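Local structure of packaging enzyme P4 (Pseudomonas phage phi6, 4BLO) at residues P24-Q28 / T95-V100; V108-P113 / D224-V228; G120-G126 / T251-C257. The protein hydrolyses nucleoside triphosphates as a hexameric RecA-like ATPase and probably uses that energy to drive viral RNA into the phage particle. All blocks are in the same frame, centred on the assembly; numbering follows the deposited sequence.

Interaction 1 (P24-Q28 / T95-V100); sequences PVSLQ and TGIYSV
A short antiparallel hairpin, strand 26-27 paired with 34-35, packs here against the irregular chain that leaves helix 92-95, away from the centre of the RecA-like subunit, where neighbouring subunits close over it. Both backbones are largely extended, but their end-to-end directions diverge by 124°, and they do not pair as strands; Val-25 comes nearest Val-100 (CA-CA 6.6 Å) and Gln-28 nearest Tyr-98 (6.0 Å). Gly-96, with phi 76°, turns the chain out of the helix. Gln-28, chi1 and chi2 both t, ties hairpin to chain through its amide: OE1 accepts from Tyr-98 N at 2.9 Å, and NE2 donates to Gly-96 O at 3.1 Å as well as to Gly-31 O. Ser-26 N makes a weak hydrogen bond to Tyr-98 OH, 3.2 Å. With chi1 t the Tyr-98 ring lies along the hairpin, and Ser-26 CB sits over its face, 3.7 Å from the centroid, a CH-pi contact. The tie lies beside a subunit interface: Ser-165 of a neighbouring subunit packs on Tyr-98, and its Arg-195 donates to Gln-28 O. Apolar contact is slight: Leu-27 CD1 meets Val-100 CG1 at 4.2 Å, while Ser-26 O lies 3.3 Å from that same CG1.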
loop_
_atom_site.group_PDB
_atom_site.type_symbol
_atom_site.label_atom_id
_atom_site.label_comp_id
_atom_site.label_asym_id
_atom_site.label_seq_id
_atom_site.Cartn_x
_atom_site.Cartn_y
_atom_site.Cartn_z
ATOM N N PRO L 24 32.275 15.433 7.836
ATOM C CA PRO L 24 30.848 15.797 7.828
ATOM C C PRO L 24 29.999 14.545 7.561
ATOM O O PRO L 24 30.271 13.810 6.605
ATOM C CB PRO L 24 30.743 16.834 6.700
ATOM C CG PRO L 24 31.932 16.615 5.838
ATOM C CD PRO L 24 32.910 15.705 6.530
ATOM N N VAL L 25 29.007 14.272 8.427
ATOM C CA VAL L 25 28.176 13.073 8.280
ATOM C C VAL L 25 26.710 13.416 8.107
ATOM O O VAL L 25 26.249 14.503 8.479
ATOM C CB VAL L 25 28.347 12.038 9.427
ATOM C CG1 VAL L 25 29.718 11.385 9.386
ATOM C CG2 VAL L 25 28.061 12.643 10.805
ATOM N N SER L 26 25.979 12.442 7.560
ATOM C CA SER L 26 24.543 12.480 7.340
ATOM C C SER L 26 23.935 11.121 7.672
ATOM O O SER L 26 24.647 10.193 8.059
ATOM C CB SER L 26 24.227 12.867 5.898
ATOM O OG SER L 26 24.643 14.194 5.613
ATOM N N LEU L 27 22.615 11.014 7.549
ATOM C CA LEU L 27 21.876 9.779 7.771
ATOM C C LEU L 27 20.671 9.769 6.866
ATOM O O LEU L 27 20.175 10.825 6.482
ATOM C CB LEU L 27 21.482 9.588 9.238
ATOM C CG LEU L 27 21.243 8.139 9.656
ATOM C CD1 LEU L 27 22.542 7.427 9.956
ATOM C CD2 LEU L 27 20.325 8.065 10.837
ATOM N N GLN L 28 20.259 8.614 6.375
ATOM C CA GLN L 28 19.118 8.448 5.498
ATOM C C GLN L 28 18.388 7.164 5.852
ATOM O O GLN L 28 19.031 6.163 6.206
ATOM C CB GLN L 28 19.555 8.441 4.034
ATOM C CG GLN L 28 18.408 8.670 3.045
ATOM C CD GLN L 28 18.712 8.161 1.658
ATOM O OE1 GLN L 28 19.653 7.402 1.427
ATOM N NE2 GLN L 28 17.917 8.567 0.704
ATOM N N THR L 95 15.894 11.507 -4.487
ATOM C CA THR L 95 16.445 11.671 -3.144
ATOM C C THR L 95 17.920 11.282 -3.112
ATOM O O THR L 95 18.660 11.759 -2.258
ATOM C CB THR L 95 15.646 10.848 -2.082
ATOM O OG1 THR L 95 15.753 9.439 -2.313
ATOM C CG2 THR L 95 14.201 11.270 -1.974
ATOM N N GLY L 96 18.326 10.393 -4.009
ATOM C CA GLY L 96 19.686 9.878 -4.014
ATOM C C GLY L 96 19.831 8.875 -2.893
ATOM O O GLY L 96 18.842 8.549 -2.226
ATOM N N ILE L 97 21.044 8.373 -2.668
ATOM C CA ILE L 97 21.249 7.384 -1.614
ATOM C C ILE L 97 22.481 7.758 -0.815
ATOM O O ILE L 97 23.508 8.088 -1.406
ATOM C CB ILE L 97 21.334 5.939 -2.196
ATOM C CG1 ILE L 97 19.992 5.519 -2.831
ATOM C CG2 ILE L 97 21.770 4.903 -1.149
ATOM C CD1 ILE L 97 20.156 5.003 -4.127
ATOM N N TYR L 98 22.378 7.713 0.527
ATOM C CA TYR L 98 23.507 8.022 1.394
ATOM C C TYR L 98 23.769 6.907 2.397
ATOM O O TYR L 98 22.846 6.426 3.064
ATOM C CB TYR L 98 23.312 9.357 2.139
ATOM C CG TYR L 98 24.489 9.754 3.006
ATOM C CD1 TYR L 98 24.640 9.243 4.293
ATOM C CD2 TYR L 98 25.452 10.644 2.545
ATOM C CE1 TYR L 98 25.744 9.570 5.082
ATOM C CE2 TYR L 98 26.542 11.008 3.339
ATOM C CZ TYR L 98 26.691 10.459 4.603
ATOM O OH TYR L 98 27.763 10.800 5.397
ATOM N N SER L 99 25.044 6.544 2.532
ATOM C CA SER L 99 25.542 5.617 3.533
ATOM C C SER L 99 26.727 6.266 4.198
ATOM O O SER L 99 27.518 6.934 3.518
ATOM C CB SER L 99 25.899 4.266 2.933
ATOM O OG SER L 99 24.692 3.545 2.792
ATOM N N VAL L 100 26.834 6.146 5.525
ATOM C CA VAL L 100 27.939 6.820 6.169
ATOM C C VAL L 100 29.251 6.102 5.728
ATOM O O VAL L 100 29.294 4.862 5.658
ATOM C CB VAL L 100 27.770 7.045 7.704
ATOM C CG1 VAL L 100 26.310 7.291 8.076
ATOM C CG2 VAL L 100 28.357 5.921 8.534
#

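Interaction 2 (V108-P113 / D224-V228); sequences VTHRWP and DCSVV
Ser-226 is the most covered residue of the contact. Its chi1 is t, and its hydroxyl OG donates to Trp-112 O at 2.6 Å, while Pro-113 CD lies 3.4 Å from the same OG. Its CB rests over the face of the His-110 ring, 3.5 Å from the centroid and 12° off the normal, a CH-pi contact set up by the m rotamer of the histidine; the ring's NE2 is hydrogen-bonded to Ser-119 OG. The two segments run in nearly the same direction, 14° apart, with CA pairs Val-108/Asp-224 at 5.7 Å, His-110/Ser-226 at 7.0 Å and Pro-113/Val-228 at 7.4 Å, the last two too far apart for strand pairing. Instead, 108-113, whose short, weakly bonded strand about 109-110 forms a small hairpin with 117-118, lies along the start of strand 226-231, over one face of the central RecA-like sheet. Asp-224, in a left-handed backbone conformation (53/36), has OD1 3.6 Å from Val-108 CB and forms salt bridges to Arg-105 and Arg-12. Trp-112, chi1 t, swings its indole along the strand until CH2 is 3.5 Å from Val-228 CG2, and its NE1 bonds to Leu-140 O. A cis peptide precedes Pro-113, whose CB approaches Val-228 CG2 to 3.8 Å.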
loop_
_atom_site.group_PDB
_atom_site.type_symbol
_atom_site.label_atom_id
_atom_site.label_comp_id
_atom_site.label_asym_id
_atom_site.label_seq_id
_atom_site.Cartn_x
_atom_site.Cartn_y
_atom_site.Cartn_z
ATOM N N VAL L 108 39.845 2.192 16.244
ATOM C CA VAL L 108 40.258 2.143 17.657
ATOM C C VAL L 108 39.612 0.914 18.323
ATOM O O VAL L 108 38.392 0.733 18.254
ATOM C CB VAL L 108 39.929 3.470 18.413
ATOM C CG1 VAL L 108 39.676 3.241 19.900
ATOM C CG2 VAL L 108 41.027 4.507 18.215
ATOM N N THR L 109 40.437 0.060 18.919
ATOM C CA THR L 109 39.964 -1.159 19.561
ATOM C C THR L 109 39.455 -0.845 20.990
ATOM O O THR L 109 39.765 0.225 21.518
ATOM C CB THR L 109 41.037 -2.266 19.517
ATOM O OG1 THR L 109 42.324 -1.748 19.878
ATOM C CG2 THR L 109 41.110 -2.942 18.165
ATOM N N HIS L 110 38.619 -1.751 21.569
ATOM C CA HIS L 110 38.002 -1.645 22.900
ATOM C C HIS L 110 38.051 -3.003 23.636
ATOM O O HIS L 110 38.267 -4.048 23.011
ATOM C CB HIS L 110 36.533 -1.168 22.769
ATOM C CG HIS L 110 36.366 0.198 22.179
ATOM N ND1 HIS L 110 36.124 1.301 22.974
ATOM C CD2 HIS L 110 36.382 0.592 20.884
ATOM C CE1 HIS L 110 36.017 2.329 22.147
ATOM N NE2 HIS L 110 36.172 1.954 20.880
ATOM N N ARG L 111 37.850 -2.990 24.959
ATOM C CA ARG L 111 37.813 -4.216 25.760
ATOM C C ARG L 111 36.350 -4.679 25.987
ATOM O O ARG L 111 36.124 -5.818 26.417
ATOM C CB ARG L 111 38.515 -4.004 27.104
ATOM C CG ARG L 111 40.024 -4.150 27.034
ATOM C CD ARG L 111 40.681 -3.907 28.382
ATOM N NE ARG L 111 40.976 -2.488 28.597
ATOM C CZ ARG L 111 41.702 -2.006 29.603
ATOM N NH1 ARG L 111 42.215 -2.826 30.516
ATOM N NH2 ARG L 111 41.921 -0.702 29.705
ATOM N N TRP L 112 35.376 -3.793 25.682
ATOM C CA TRP L 112 33.945 -3.995 25.857
ATOM C C TRP L 112 33.206 -3.729 24.544
ATOM O O TRP L 112 33.564 -2.769 23.864
ATOM C CB TRP L 112 33.443 -3.043 26.958
ATOM C CG TRP L 112 32.002 -3.196 27.358
ATOM C CD1 TRP L 112 31.518 -3.959 28.378
ATOM C CD2 TRP L 112 30.869 -2.502 26.800
ATOM N NE1 TRP L 112 30.154 -3.794 28.489
ATOM C CE2 TRP L 112 29.727 -2.913 27.524
ATOM C CE3 TRP L 112 30.708 -1.574 25.760
ATOM C CZ2 TRP L 112 28.446 -2.420 27.249
ATOM C CZ3 TRP L 112 29.443 -1.078 25.497
ATOM C CH2 TRP L 112 28.331 -1.496 26.237
ATOM N N PRO L 113 32.162 -4.513 24.158
ATOM C CA PRO L 113 31.563 -5.679 24.852
ATOM C C PRO L 113 32.403 -6.960 24.767
ATOM O O PRO L 113 32.112 -7.924 25.481
ATOM C CB PRO L 113 30.226 -5.858 24.134
ATOM C CG PRO L 113 30.478 -5.340 22.736
ATOM C CD PRO L 113 31.465 -4.210 22.893
ATOM N N ASP L 224 35.149 6.529 17.211
ATOM C CA ASP L 224 35.803 5.606 18.151
ATOM C C ASP L 224 34.902 5.170 19.322
ATOM O O ASP L 224 35.396 4.975 20.443
ATOM C CB ASP L 224 37.115 6.206 18.692
ATOM C CG ASP L 224 38.121 6.672 17.659
ATOM O OD1 ASP L 224 38.174 6.065 16.556
ATOM O OD2 ASP L 224 38.905 7.595 17.977
ATOM N N CYS L 225 33.589 4.998 19.048
ATOM C CA CYS L 225 32.582 4.580 20.034
ATOM C C CYS L 225 32.406 3.066 20.018
ATOM O O CYS L 225 32.462 2.438 18.952
ATOM C CB CYS L 225 31.240 5.262 19.777
ATOM S SG CYS L 225 31.297 7.069 19.725
ATOM N N SER L 226 32.115 2.502 21.189
ATOM C CA SER L 226 31.756 1.103 21.382
ATOM C C SER L 226 30.377 1.092 22.067
ATOM O O SER L 226 30.277 1.289 23.283
ATOM C CB SER L 226 32.814 0.363 22.190
ATOM O OG SER L 226 32.526 -1.025 22.198
ATOM N N VAL L 227 29.317 0.944 21.258
ATOM C CA VAL L 227 27.931 0.966 21.708
ATOM C C VAL L 227 27.268 -0.413 21.523
ATOM O O VAL L 227 27.498 -1.092 20.531
ATOM C CB VAL L 227 27.144 2.096 20.967
ATOM C CG1 VAL L 227 25.665 2.149 21.382
ATOM C CG2 VAL L 227 27.808 3.464 21.156
ATOM N N VAL L 228 26.442 -0.807 22.502
ATOM C CA VAL L 228 25.606 -2.009 22.492
ATOM C C VAL L 228 24.143 -1.547 22.431
ATOM O O VAL L 228 23.676 -0.890 23.354
ATOM C CB VAL L 228 25.867 -2.950 23.713
ATOM C CG1 VAL L 228 24.765 -4.020 23.857
ATOM C CG2 VAL L 228 27.248 -3.592 23.619
#

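Interaction 3 (G120-G126 / T251-C257)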
loop_
_atom_site.group_PDB
_atom_site.type_symbol
_atom_site.label_atom_id
_atom_site.label_comp_id
_atom_site.label_asym_id
_atom_site.label_seq_id
_atom_site.Cartn_x
_atom_site.Cartn_y
_atom_site.Cartn_z
ATOM N N GLY L 120 32.341 0.614 16.796
ATOM C CA GLY L 120 31.128 0.437 16.007
ATOM C C GLY L 120 29.933 0.127 16.875
ATOM O O GLY L 120 29.875 0.554 18.034
ATOM N N VAL L 121 28.978 -0.635 16.336
ATOM C CA VAL L 121 27.800 -1.000 17.111
ATOM C C VAL L 121 27.699 -2.529 17.249
ATOM O O VAL L 121 28.135 -3.288 16.378
ATOM C CB VAL L 121 26.487 -0.339 16.601
ATOM C CG1 VAL L 121 25.804 -1.143 15.498
ATOM C CG2 VAL L 121 25.531 -0.089 17.757
ATOM N N THR L 122 27.205 -2.944 18.410
ATOM C CA THR L 122 26.943 -4.323 18.785
ATOM C C THR L 122 25.428 -4.407 18.948
ATOM O O THR L 122 24.833 -3.467 19.481
ATOM C CB THR L 122 27.765 -4.706 20.009
ATOM O OG1 THR L 122 29.153 -4.526 19.699
ATOM C CG2 THR L 122 27.499 -6.136 20.475
ATOM N N ALA L 123 24.793 -5.471 18.404
ATOM C CA ALA L 123 23.339 -5.598 18.456
ATOM C C ALA L 123 22.926 -6.775 19.302
ATOM O O ALA L 123 23.209 -7.924 18.974
ATOM C CB ALA L 123 22.746 -5.711 17.049
ATOM N N LEU L 124 22.255 -6.474 20.404
ATOM C CA LEU L 124 21.789 -7.478 21.344
ATOM C C LEU L 124 20.362 -7.856 20.969
ATOM O O LEU L 124 19.418 -7.139 21.286
ATOM C CB LEU L 124 21.929 -6.954 22.792
ATOM C CG LEU L 124 21.451 -7.772 23.981
ATOM C CD1 LEU L 124 22.272 -9.010 24.165
ATOM C CD2 LEU L 124 21.495 -6.922 25.213
ATOM N N MET L 125 20.245 -8.997 20.246
ATOM C CA MET L 125 19.030 -9.610 19.704
ATOM C C MET L 125 18.378 -10.609 20.663
ATOM O O MET L 125 19.021 -11.113 21.582
ATOM C CB MET L 125 19.375 -10.344 18.395
ATOM C CG MET L 125 19.445 -9.441 17.186
ATOM S SD MET L 125 18.344 -10.081 15.918
ATOM C CE MET L 125 17.758 -8.581 15.223
ATOM N N GLY L 126 17.127 -10.930 20.368
ATOM C CA GLY L 126 16.340 -11.909 21.104
ATOM C C GLY L 126 14.856 -11.661 21.055
ATOM O O GLY L 126 14.415 -10.511 20.972
ATOM N N THR L 251 26.655 -5.402 11.538
ATOM C CA THR L 251 27.219 -4.799 12.751
ATOM C C THR L 251 28.633 -5.345 13.065
ATOM O O THR L 251 28.993 -6.428 12.590
ATOM C CB THR L 251 26.287 -5.024 13.969
ATOM O OG1 THR L 251 26.259 -6.417 14.307
ATOM C CG2 THR L 251 24.873 -4.437 13.784
ATOM N N VAL L 252 29.412 -4.593 13.887
ATOM C CA VAL L 252 30.763 -4.907 14.374
ATOM C C VAL L 252 30.667 -6.022 15.468
ATOM O O VAL L 252 31.630 -6.778 15.706
ATOM C CB VAL L 252 31.427 -3.585 14.895
ATOM C CG1 VAL L 252 32.620 -3.840 15.812
ATOM C CG2 VAL L 252 31.833 -2.681 13.730
ATOM N N GLY L 253 29.495 -6.083 16.108
ATOM C CA GLY L 253 29.156 -7.028 17.163
ATOM C C GLY L 253 27.693 -7.431 17.144
ATOM O O GLY L 253 26.800 -6.627 16.840
ATOM N N ALA L 254 27.435 -8.700 17.444
ATOM C CA ALA L 254 26.076 -9.214 17.502
ATOM C C ALA L 254 26.003 -10.319 18.532
ATOM O O ALA L 254 26.891 -11.171 18.597
ATOM C CB ALA L 254 25.626 -9.710 16.130
ATOM N N ILE L 255 24.949 -10.265 19.360
ATOM C CA ILE L 255 24.632 -11.214 20.428
ATOM C C ILE L 255 23.187 -11.659 20.294
ATOM O O ILE L 255 22.297 -10.806 20.227
ATOM C CB ILE L 255 24.867 -10.623 21.850
ATOM C CG1 ILE L 255 26.250 -9.958 22.012
ATOM C CG2 ILE L 255 24.619 -11.680 22.927
ATOM C CD1 ILE L 255 26.272 -8.813 23.029
ATOM N N LEU L 256 22.949 -12.984 20.284
ATOM C CA LEU L 256 21.608 -13.545 20.272
ATOM C C LEU L 256 21.294 -14.083 21.664
ATOM O O LEU L 256 22.141 -14.718 22.285
ATOM C CB LEU L 256 21.424 -14.638 19.191
ATOM C CG LEU L 256 19.975 -15.250 19.049
ATOM C CD1 LEU L 256 18.953 -14.221 18.562
ATOM C CD2 LEU L 256 19.963 -16.488 18.171
ATOM N N CYS L 257 20.091 -13.796 22.153
ATOM C CA CYS L 257 19.578 -14.255 23.439
ATOM C C CYS L 257 18.415 -15.173 23.227
ATOM O O CYS L 257 17.553 -14.939 22.379
ATOM C CB CYS L 257 19.180 -13.087 24.330
ATOM S SG CYS L 257 20.573 -12.169 25.009
#
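Strands 120-126 and 253-257 run parallel, 8° apart, with axes 4.2 Å from each other. The ladder is regular in its middle: Ala-123 N to Gly-253 O 2.8 Å, Ile-255 N to Ala-123 O 2.9 Å and Met-125 N to Ile-255 O 2.7 Å. The last bond, Cys-257 N to Met-125 O at 2.9 Å, is more bent. At its start Val-121 O accepts from Gly-253 N at 3.1 Å and, weakly, from Val-252 N, also at 3.1 Å.

Side chains sort by face. Thr-122 (m), Leu-124 (t), Ile-255 (m) and Cys-257 (m) share one: Leu-124 CD1 lies 3.8 Å from Ile-255 CG2 and 3.7 Å from Cys-257 SG, and Thr-122 CG2 is 3.9 Å from Ile-255 CD1. On the other, Met-125 CB meets Leu-256 CD1 at 3.9 Å, Leu-256 being t at chi1, while the thioether of Met-125 leads away. Thr-251, chi1 p, donates a hydrogen bond from OG1 to Gly-253 O at 2.6 Å. Glycine is well suited to position 253, for a CB there would clash with Thr-122 OG1. Gly-126, at 152/151, has backbone angles that call for glycine; it probably opens the Walker A P-loop, whose Gly-129 to Ile-134 line the ADP pocket, and its O accepts from Lys-132 NZ.

In the central sheet 120-126 lies between 226-231 and 253-258, and 261-269 follows antiparallel beyond. Helix 240-248 covers the Ala-123, Met-125 and Leu-256 face through Val-243, Phe-244 and Val-247, while Phe-267 of strand 261-269 packs on Thr-122 and Ile-255.

Interactions 2 and 3 belong to the same central sheet and touch directly: strand 226-231 and the residue before it pair with 120-126, with Cys-225 O 2.8 Å from Gly-120 N and Val-227 O 2.8 Å from Thr-122 N, and Pro-113 also packs on Thr-122. Interaction 3 is the most buried, mainly backbone ladder and apolar packing, and runs toward the nucleotide. Interaction 2 lays aromatic rings and a proline over the sheet, the strand's own Ser-226 hydroxyl bonding to the covering chain. Interaction 1, centred 23 to 24 Å from the others, lacks strand pairing and relies on side-chain-to-backbone bonds; it too is largely buried, partly by two neighbouring subunits, where interaction 3 reaches one.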